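Local coordinates for protein 2-aminomuconic 6-semialdehyde dehydrogenase (Pseudomonas sp., PDB 7BZV) that oxidises 2-aminomuconic 6-semialdehyde with NAD+ in the meta-cleavage pathway of 2-aminophenol breakdown, working as a tetrameric aldehyde dehydrogenase, at residues Gln4-Val9 with Trp13-Lys18. Residues are numbered along the deposited sequence; the frame is centred on the assembly and turned at random.
Sequences QYRNFV and WVESSK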
loop_
_atom_site.group_PDB
_atom_site.type_symbol
_atom_site.label_atom_id
_atom_site.label_comp_id
_atom_site.label_asym_id
_atom_site.label_seq_id
_atom_site.Cartn_x
_atom_site.Cartn_y
_atom_site.Cartn_z
ATOM N N GLN B 4 0.551 -27.046 -39.728
ATOM C CA GLN B 4 0.757 -27.881 -38.554
ATOM C C GLN B 4 0.899 -26.986 -37.327
ATOM O O GLN B 4 1.635 -25.995 -37.356
ATOM C CB GLN B 4 2.005 -28.761 -38.679
ATOM C CG GLN B 4 2.059 -29.650 -39.912
ATOM C CD GLN B 4 0.894 -30.613 -39.984
ATOM O OE1 GLN B 4 0.739 -31.498 -39.137
ATOM N NE2 GLN B 4 0.058 -30.436 -40.991
ATOM N N TYR B 5 0.187 -27.332 -36.267
ATOM C CA TYR B 5 0.317 -26.696 -34.962
ATOM C C TYR B 5 0.958 -27.756 -34.065
ATOM O O TYR B 5 0.312 -28.745 -33.694
ATOM C CB TYR B 5 -1.050 -26.204 -34.473
ATOM C CG TYR B 5 -1.542 -24.906 -35.120
ATOM C CD1 TYR B 5 -0.667 -23.868 -35.413
ATOM C CD2 TYR B 5 -2.890 -24.729 -35.431
ATOM C CE1 TYR B 5 -1.125 -22.677 -35.983
ATOM C CE2 TYR B 5 -3.358 -23.547 -36.006
ATOM C CZ TYR B 5 -2.465 -22.525 -36.282
ATOM O OH TYR B 5 -2.908 -21.340 -36.853
ATOM N N ARG B 6 2.248 -27.589 -33.787
ATOM C CA ARG B 6 3.005 -28.595 -33.056
ATOM C C ARG B 6 3.132 -28.220 -31.586
ATOM O O ARG B 6 2.832 -27.096 -31.173
ATOM C CB ARG B 6 4.394 -28.782 -33.666
ATOM C CG ARG B 6 4.369 -29.280 -35.107
ATOM C CD ARG B 6 5.743 -29.224 -35.765
ATOM N NE ARG B 6 6.346 -27.904 -35.632
ATOM C CZ ARG B 6 6.247 -26.938 -36.535
ATOM N NH1 ARG B 6 5.572 -27.154 -37.660
ATOM N NH2 ARG B 6 6.827 -25.759 -36.310
ATOM N N ASN B 7 3.570 -29.192 -30.793
ATOM C CA ASN B 7 3.929 -28.933 -29.411
ATOM C C ASN B 7 5.299 -28.258 -29.345
ATOM O O ASN B 7 6.097 -28.329 -30.286
ATOM C CB ASN B 7 3.964 -30.230 -28.602
ATOM C CG ASN B 7 2.687 -31.024 -28.706
ATOM O OD1 ASN B 7 1.739 -30.787 -27.968
ATOM N ND2 ASN B 7 2.665 -31.999 -29.617
ATOM N N PHE B 8 5.570 -27.610 -28.207
ATOM C CA PHE B 8 6.847 -26.929 -27.981
ATOM C C PHE B 8 7.305 -27.285 -26.569
ATOM O O PHE B 8 6.737 -26.801 -25.585
ATOM C CB PHE B 8 6.685 -25.418 -28.202
ATOM C CG PHE B 8 7.977 -24.651 -28.205
ATOM C CD1 PHE B 8 8.868 -24.765 -29.251
ATOM C CD2 PHE B 8 8.287 -23.789 -27.147
ATOM C CE1 PHE B 8 10.071 -24.067 -29.248
ATOM C CE2 PHE B 8 9.485 -23.090 -27.126
ATOM C CZ PHE B 8 10.375 -23.219 -28.180
ATOM N N VAL B 9 8.315 -28.147 -26.452
ATOM C CA VAL B 9 8.751 -28.649 -25.151
ATOM C C VAL B 9 10.257 -28.502 -25.070
ATOM O O VAL B 9 10.984 -29.011 -25.934
ATOM C CB VAL B 9 8.330 -30.114 -24.920
ATOM C CG1 VAL B 9 8.976 -30.669 -23.649
ATOM C CG2 VAL B 9 6.795 -30.222 -24.833
ATOM N N TRP B 13 10.301 -28.174 -31.075
ATOM C CA TRP B 13 9.020 -28.560 -31.643
ATOM C C TRP B 13 8.907 -30.081 -31.710
ATOM O O TRP B 13 9.865 -30.785 -32.026
ATOM C CB TRP B 13 8.869 -27.927 -33.023
ATOM C CG TRP B 13 8.989 -26.415 -32.962
ATOM C CD1 TRP B 13 10.097 -25.661 -33.239
ATOM C CD2 TRP B 13 7.961 -25.481 -32.566
ATOM N NE1 TRP B 13 9.816 -24.321 -33.065
ATOM C CE2 TRP B 13 8.515 -24.188 -32.646
ATOM C CE3 TRP B 13 6.628 -25.621 -32.160
ATOM C CZ2 TRP B 13 7.777 -23.036 -32.335
ATOM C CZ3 TRP B 13 5.895 -24.480 -31.857
ATOM C CH2 TRP B 13 6.471 -23.204 -31.948
ATOM N N VAL B 14 7.725 -30.586 -31.371
ATOM C CA VAL B 14 7.495 -32.007 -31.153
ATOM C C VAL B 14 6.173 -32.353 -31.822
ATOM O O VAL B 14 5.136 -31.755 -31.503
ATOM C CB VAL B 14 7.442 -32.359 -29.653
ATOM C CG1 VAL B 14 7.203 -33.853 -29.461
ATOM C CG2 VAL B 14 8.719 -31.897 -28.943
ATOM N N GLU B 15 6.211 -33.305 -32.746
ATOM C CA GLU B 15 5.039 -33.822 -33.434
ATOM C C GLU B 15 4.543 -35.093 -32.749
ATOM O O GLU B 15 5.176 -35.625 -31.831
ATOM C CB GLU B 15 5.370 -34.090 -34.903
ATOM C CG GLU B 15 5.725 -32.816 -35.676
ATOM C CD GLU B 15 6.072 -33.087 -37.134
ATOM O OE1 GLU B 15 6.399 -32.135 -37.874
ATOM O OE2 GLU B 15 6.014 -34.260 -37.554
ATOM N N SER B 16 3.399 -35.594 -33.220
ATOM C CA SER B 16 2.746 -36.702 -32.539
ATOM C C SER B 16 2.151 -37.705 -33.515
ATOM O O SER B 16 1.687 -37.345 -34.599
ATOM C CB SER B 16 1.629 -36.207 -31.617
ATOM O OG SER B 16 0.976 -37.281 -30.962
ATOM N N SER B 17 2.147 -38.971 -33.085
ATOM C CA SER B 17 1.365 -39.997 -33.762
ATOM C C SER B 17 -0.088 -39.559 -33.873
ATOM O O SER B 17 -0.654 -39.466 -34.961
ATOM C CB SER B 17 1.461 -41.322 -32.998
ATOM O OG SER B 17 2.765 -41.564 -32.514
ATOM N N LYS B 18 -0.693 -39.260 -32.738
ATOM C CA LYS B 18 -2.091 -38.874 -32.679
ATOM C C LYS B 18 -2.240 -37.387 -32.996
ATOM O O LYS B 18 -1.644 -36.524 -32.340
ATOM C CB LYS B 18 -2.659 -39.160 -31.292
ATOM C CG LYS B 18 -4.130 -39.613 -31.171
ATOM C CD LYS B 18 -4.633 -39.581 -29.694
ATOM C CE LYS B 18 -6.152 -39.319 -29.636
ATOM N NZ LYS B 18 -6.695 -39.158 -28.244
#
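Trp13 lays its indole between Phe8 on one face and Arg6 on the other. The residues belong to the N-terminal beta hairpin of this aldehyde dehydrogenase, strands 3-9 and 12-14. Phe8 and Trp13 form an antiparallel non-hydrogen-bonded pair. Phe8 turns a ring edge to the indole, the planes 51° apart, with CD1 3.5 Å from Trp13 CE2. With CG anti to the backbone N (chi1 -171°), the Phe8 ring is swung so that CD1 comes over the centre of the indole face. Phe8 CB also sits over the six-membered ring in a CH-pi contact. On the opposite face, Arg6 NH2 lies 3.9 Å from Trp13 CD2, toward the rim, with the guanidinium nearly upright on the indole. An alanine in place of Trp13 would probably leave the Phe8 edge and the Arg6 guanidinium without their shared surface. Arg6 also runs alongside Glu15: Arg6 CD lies 3.6 Å from Glu15 CG, but their charged atoms do not meet. Helix 184-196 packs against Trp13 through Ala190 and Glu191. Next along the hairpin, Asn7 and Val14 are the hydrogen-bonded pair. Asn7 OD1 accepts from His207 N, and ND2 also reaches His35 O. Val14 O accepts twice, from Asn7 N and from Asn7 ND2, the latter at 3.1 Å from above the carbonyl plane.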